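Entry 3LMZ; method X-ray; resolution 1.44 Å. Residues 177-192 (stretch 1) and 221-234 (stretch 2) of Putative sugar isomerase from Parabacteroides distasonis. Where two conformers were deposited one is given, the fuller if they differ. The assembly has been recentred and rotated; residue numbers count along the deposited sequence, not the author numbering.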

# COMPACT_ATOMS: atom_id res chain seq x y z
N ASP A 177 -21.59 14.25 4.15
CA ASP A 177 -21.17 15.58 4.63
C ASP A 177 -20.42 16.36 3.51
O ASP A 177 -20.63 17.56 3.32
N LEU A 178 -19.55 15.66 2.79
CA LEU A 178 -18.87 16.29 1.63
C LEU A 178 -19.89 16.82 0.60
O LEU A 178 -19.75 17.96 0.11
N LYS A 179 -20.92 16.02 0.30
CA LYS A 179 -21.98 16.45 -0.64
C LYS A 179 -22.64 17.74 -0.13
O LYS A 179 -22.77 18.71 -0.87
N LYS A 180 -23.05 17.75 1.14
CA LYS A 180 -23.72 18.93 1.71
C LYS A 180 -22.83 20.16 1.71
O LYS A 180 -23.27 21.29 1.36
N TYR A 181 -21.60 19.95 2.14
CA TYR A 181 -20.75 21.05 2.65
C TYR A 181 -19.59 21.43 1.75
O TYR A 181 -18.77 22.24 2.13
N HIS A 182 -19.50 20.80 0.58
CA HIS A 182 -18.35 21.02 -0.33
C HIS A 182 -17.93 22.44 -0.60
O HIS A 182 -16.73 22.69 -0.73
N THR A 183 -18.88 23.38 -0.59
CA THR A 183 -18.52 24.77 -0.84
C THR A 183 -17.59 25.37 0.24
O THR A 183 -16.90 26.39 0.01
N ARG A 184 -17.56 24.73 1.41
CA ARG A 184 -16.64 25.11 2.48
C ARG A 184 -15.69 23.98 2.90
O ARG A 184 -15.28 23.97 4.03
N VAL A 185 -15.40 22.99 2.04
CA VAL A 185 -14.36 22.00 2.36
C VAL A 185 -13.09 22.42 1.60
O VAL A 185 -13.02 22.36 0.35
N PHE A 186 -12.08 22.87 2.36
CA PHE A 186 -10.88 23.44 1.75
C PHE A 186 -9.66 22.55 1.88
O PHE A 186 -8.61 22.83 1.31
N ASP A 187 -9.79 21.53 2.71
CA ASP A 187 -8.72 20.54 2.92
C ASP A 187 -9.37 19.27 3.42
O ASP A 187 -10.55 19.27 3.84
N MSE A 188 -8.63 18.16 3.39
CA MSE A 188 -9.19 16.91 3.84
C MSE A 188 -8.05 16.10 4.44
O MSE A 188 -6.98 16.03 3.85
N HIS A 189 -8.34 15.46 5.59
CA HIS A 189 -7.48 14.40 6.12
C HIS A 189 -8.17 13.08 5.80
O HIS A 189 -9.30 12.79 6.28
N ILE A 190 -7.43 12.23 5.09
CA ILE A 190 -7.82 10.84 4.81
C ILE A 190 -7.16 9.97 5.85
O ILE A 190 -6.03 10.24 6.28
N LYS A 191 -7.90 8.96 6.30
CA LYS A 191 -7.48 7.99 7.32
C LYS A 191 -8.64 7.00 7.38
O LYS A 191 -9.73 7.25 6.81
N ASP A 192 -8.36 5.87 8.01
CA ASP A 192 -9.38 4.89 8.23
C ASP A 192 -9.56 4.58 9.71
O ASP A 192 -8.65 4.77 10.51
N GLU A 221 -17.77 14.23 -8.16
CA GLU A 221 -19.10 14.82 -8.35
C GLU A 221 -19.14 16.29 -7.92
O GLU A 221 -19.82 17.10 -8.61
N VAL A 222 -18.47 16.65 -6.82
CA VAL A 222 -18.48 18.05 -6.34
C VAL A 222 -17.27 18.83 -6.81
O VAL A 222 -17.13 20.01 -6.48
N ASN A 223 -16.43 18.18 -7.61
CA ASN A 223 -15.18 18.74 -8.11
C ASN A 223 -14.32 19.34 -6.99
O ASN A 223 -13.93 20.48 -7.04
N TYR A 224 -14.04 18.53 -5.96
CA TYR A 224 -13.06 18.87 -4.93
C TYR A 224 -11.62 18.91 -5.47
O TYR A 224 -11.06 17.89 -5.88
N THR A 225 -11.00 20.09 -5.47
CA THR A 225 -9.69 20.28 -6.07
C THR A 225 -8.60 20.55 -5.04
O THR A 225 -7.47 20.90 -5.39
N GLY A 226 -8.94 20.35 -3.77
CA GLY A 226 -7.96 20.43 -2.71
C GLY A 226 -7.18 19.16 -2.54
O GLY A 226 -7.11 18.29 -3.42
N MSE A 227 -6.51 19.10 -1.39
CA MSE A 227 -5.63 18.00 -1.07
C MSE A 227 -6.38 17.03 -0.16
O MSE A 227 -7.20 17.38 0.66
N CYS A 228 -6.03 15.75 -0.36
CA CYS A 228 -6.46 14.63 0.47
C CYS A 228 -5.13 14.22 1.08
O CYS A 228 -4.27 13.67 0.39
N SER A 229 -4.97 14.55 2.36
CA SER A 229 -3.71 14.44 3.10
C SER A 229 -3.81 13.33 4.13
O SER A 229 -4.70 13.32 4.99
N LEU A 230 -2.95 12.32 3.99
CA LEU A 230 -2.98 11.22 4.91
C LEU A 230 -2.50 11.60 6.28
O LEU A 230 -1.41 12.12 6.46
N GLU A 231 -3.36 11.37 7.27
CA GLU A 231 -3.01 11.59 8.67
C GLU A 231 -3.09 10.25 9.38
O GLU A 231 -4.14 9.78 9.81
N TYR A 232 -1.94 9.60 9.44
CA TYR A 232 -1.83 8.22 9.93
C TYR A 232 -1.48 8.17 11.40
O TYR A 232 -0.40 8.62 11.80
N GLU A 233 -2.43 7.70 12.24
CA GLU A 233 -2.34 7.81 13.71
C GLU A 233 -2.36 6.45 14.38
O GLU A 233 -3.00 6.21 15.39
N LYS A 234 -1.66 5.53 13.79
CA LYS A 234 -1.44 4.20 14.33
C LYS A 234 0.06 3.94 14.28
O LYS A 234 0.74 4.42 13.36

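Strands 185-190 and 227-230 run side by side with an angle of 33° between their N-to-C directions, and their backbone ladder sets the side chains. Ser229 N donates to Met188 O (2.9 Å, 163°), Ile190 N to Ser229 O (2.9 Å, 150°), and Glu231 N to Ile190 O (3.1 Å, 170°). This parallel register puts His189 and Ser229 on one face of the sheet, with Met188, Cys228, Ile190 and Leu230 on the other.

On the latter face the contacts are apolar. Ile190 (chi1 p, chi2 t) reaches Cys228 CB with its CG2 at 3.9 Å and Leu230 CB with its CG1 at 4.2 Å, so the side chain touches both residues. Cys228 is m, and its SG lies 4.0 Å from SE of Met188, a selenomethionine. Met188 is extended through chi1 and chi2 (both t) and turns at chi3 (m), which leaves its CE over one face of the Tyr224 ring, 3.9 Å from the centroid and 21° off the normal, a CH-pi contact.

Tyr224 (chi1 t, chi2 73°) points toward stretch 1. Its ring edge meets Val185, with CE1 3.5 Å from Val185 O and 3.9 Å from Val185 CG1. The hydroxyl passes close to the strand backbone, OH lying 3.0 Å from Asp187 CA, but its hydrogen bond is within its own stretch, OH donating to Met227 O at 2.7 Å. Gly226 leaves room here: an ideal CB would sit 2.5 Å from Tyr224 OH. Beside this turn, water 1 joins the stretches, donating to Phe186 O (2.7 Å) and Asp187 OD1 (2.8 Å) and accepting from Met227 N (2.9 Å). The CA-to-CB bond of Asp187 points away, yet its t rotamer brings OD1 near enough for that bridge.

At the helical end, Val222 (m) points toward stretch 1. Its CB lies over a face of the His182 ring, 4.0 Å from the centroid and 26° off the normal, while its CG2 is 4.3 Å from Leu178 CG. The p rotamer of His182 is held by ND1 donating to Lys179 O (3.0 Å, 158°), which fixes the ring against Val222.

Charged groups gather at the other end. Lys191 starts sideways, but chi angles of p, t, p, t carry its NZ to salt bridges with Glu231 OE1 (2.8 Å) and Glu233 OE1 (3.1 Å). Glu231 is t at chi1 and chi2, and its OE1 also accepts a weak bond from His189 ND1 (2.9 Å, 139°), lying near the plane of that m-rotamer ring.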

# COMPACT_ATOMS: atom_id res chain seq x y z
CB ASP A 177 -20.34 15.47 5.90
CG ASP A 177 -21.18 15.16 7.11
OD1 ASP A 177 -22.43 15.15 7.02
OD2 ASP A 177 -20.60 14.85 8.15
CB LEU A 178 -17.84 15.34 0.99
CG LEU A 178 -17.17 15.88 -0.29
CD1 LEU A 178 -16.29 17.16 -0.04
CD2 LEU A 178 -16.32 14.73 -0.89
CB LYS A 179 -23.03 15.37 -0.86
CG LYS A 179 -24.10 15.73 -1.90
CD LYS A 179 -25.29 14.76 -1.88
CE LYS A 179 -24.99 13.46 -2.60
NZ LYS A 179 -26.10 12.47 -2.46
CB LYS A 180 -24.18 18.64 3.14
CG LYS A 180 -25.35 17.68 3.21
CD LYS A 180 -25.86 17.50 4.64
CE LYS A 180 -24.88 16.73 5.50
NZ LYS A 180 -25.46 16.34 6.82
CB TYR A 181 -20.21 20.71 4.05
CG TYR A 181 -21.28 20.33 5.06
CD1 TYR A 181 -22.50 21.02 5.11
CD2 TYR A 181 -21.07 19.35 6.02
CE1 TYR A 181 -23.50 20.70 6.05
CE2 TYR A 181 -22.08 19.00 6.94
CZ TYR A 181 -23.28 19.70 6.97
OH TYR A 181 -24.26 19.40 7.89
CB HIS A 182 -18.54 20.26 -1.67
CG HIS A 182 -19.58 20.83 -2.56
ND1 HIS A 182 -20.91 20.51 -2.46
CD2 HIS A 182 -19.47 21.74 -3.56
CE1 HIS A 182 -21.59 21.22 -3.35
NE2 HIS A 182 -20.74 21.97 -4.03
CB THR A 183 -19.78 25.65 -0.98
OG1 THR A 183 -20.61 25.51 0.18
CG2 THR A 183 -20.58 25.21 -2.24
CB ARG A 184 -17.44 25.62 3.69
CG ARG A 184 -18.13 26.93 3.38
CD ARG A 184 -18.94 27.40 4.56
NE ARG A 184 -19.65 28.66 4.32
CZ ARG A 184 -19.14 29.88 4.49
NH1 ARG A 184 -17.90 30.09 4.87
NH2 ARG A 184 -19.92 30.96 4.28
CB VAL A 185 -14.77 20.57 1.96
CG1 VAL A 185 -13.62 19.56 2.17
CG2 VAL A 185 -16.06 20.13 2.74
CB PHE A 186 -10.64 24.88 2.26
CG PHE A 186 -11.78 25.82 1.92
CD1 PHE A 186 -12.36 25.83 0.65
CD2 PHE A 186 -12.33 26.65 2.89
CE1 PHE A 186 -13.41 26.67 0.34
CE2 PHE A 186 -13.38 27.46 2.58
CZ PHE A 186 -13.91 27.47 1.31
CB ASP A 187 -7.70 21.06 3.93
CG ASP A 187 -6.42 20.24 4.03
OD1 ASP A 187 -5.76 20.11 2.99
OD2 ASP A 187 -6.06 19.92 5.15
CB MSE A 188 -9.76 16.12 2.68
CG MSE A 188 -10.64 14.95 3.07
SE MSE A 188 -11.30 13.97 1.51
CE MSE A 188 -12.23 15.61 0.75
CB HIS A 189 -7.26 14.58 7.63
CG HIS A 189 -6.37 15.74 7.97
ND1 HIS A 189 -5.95 16.03 9.25
CD2 HIS A 189 -5.75 16.63 7.15
CE1 HIS A 189 -5.14 17.08 9.21
NE2 HIS A 189 -4.99 17.46 7.95
CB ILE A 190 -7.53 10.39 3.36
CG1 ILE A 190 -6.07 10.61 2.97
CG2 ILE A 190 -8.45 11.17 2.38
CD1 ILE A 190 -5.69 9.89 1.72
CB LYS A 191 -7.27 8.66 8.70
CG LYS A 191 -8.50 9.45 9.19
CD LYS A 191 -8.27 10.15 10.53
CE LYS A 191 -7.25 11.25 10.42
NZ LYS A 191 -7.27 12.11 11.71
CB ASP A 192 -9.05 3.60 7.46
CG ASP A 192 -10.30 2.84 6.93
OD1 ASP A 192 -11.45 3.12 7.41
OD2 ASP A 192 -10.08 1.88 6.08
CB GLU A 221 -20.16 13.96 -7.63
CG GLU A 221 -21.51 14.61 -7.50
CD GLU A 221 -22.52 13.75 -6.73
OE1 GLU A 221 -22.42 12.50 -6.78
OE2 GLU A 221 -23.43 14.35 -6.09
CB VAL A 222 -18.54 18.12 -4.79
CG1 VAL A 222 -19.78 17.36 -4.24
CG2 VAL A 222 -17.26 17.61 -4.18
CB ASN A 223 -15.45 19.73 -9.24
CG ASN A 223 -14.22 20.06 -10.05
OD1 ASN A 223 -13.42 19.17 -10.41
ND2 ASN A 223 -14.06 21.33 -10.35
CB TYR A 224 -13.19 17.93 -3.71
CG TYR A 224 -12.13 18.20 -2.65
CD1 TYR A 224 -12.21 19.34 -1.86
CD2 TYR A 224 -11.09 17.31 -2.44
CE1 TYR A 224 -11.23 19.63 -0.91
CE2 TYR A 224 -10.08 17.55 -1.45
CZ TYR A 224 -10.18 18.76 -0.69
OH TYR A 224 -9.24 19.06 0.32
CB THR A 225 -9.69 21.40 -7.14
OG1 THR A 225 -10.05 22.60 -6.49
CG2 THR A 225 -10.65 21.10 -8.30
CB MSE A 227 -4.36 18.42 -0.33
CG MSE A 227 -3.24 18.89 -1.25
SE MSE A 227 -3.85 20.39 -2.34
CE MSE A 227 -2.19 20.75 -3.22
CB CYS A 228 -7.02 13.49 -0.40
SG CYS A 228 -8.47 13.80 -1.37
CB SER A 229 -3.40 15.77 3.74
OG SER A 229 -2.95 16.61 2.67
CB LEU A 230 -2.15 10.01 4.38
CG LEU A 230 -1.99 8.83 5.34
CD1 LEU A 230 -3.30 8.15 5.63
CD2 LEU A 230 -0.90 7.82 4.84
CB GLU A 231 -3.91 12.63 9.33
CG GLU A 231 -3.43 13.02 10.70
CD GLU A 231 -4.15 14.24 11.25
OE1 GLU A 231 -5.41 14.17 11.38
OE2 GLU A 231 -3.46 15.22 11.56
CB TYR A 232 -0.78 7.41 9.13
CG TYR A 232 -0.87 5.95 9.40
CD1 TYR A 232 -1.94 5.25 8.93
CD2 TYR A 232 0.11 5.29 10.08
CE1 TYR A 232 -2.09 3.85 9.22
CE2 TYR A 232 0.02 3.89 10.33
CZ TYR A 232 -1.11 3.20 9.94
OH TYR A 232 -1.21 1.84 10.18
CB GLU A 233 -3.49 8.67 14.26
CG GLU A 233 -3.54 10.05 13.59
CD GLU A 233 -4.78 10.91 13.91
OE1 GLU A 233 -6.00 10.43 13.99
OE2 GLU A 233 -4.50 12.13 13.99
CB LYS A 234 -2.18 3.19 13.47
CG LYS A 234 -1.83 1.71 13.76
CD LYS A 234 -2.74 0.76 13.06
CE LYS A 234 -2.36 -0.74 13.30
NZ LYS A 234 -3.41 -1.63 12.71
O HOH W 1 -6.45 21.33 0.52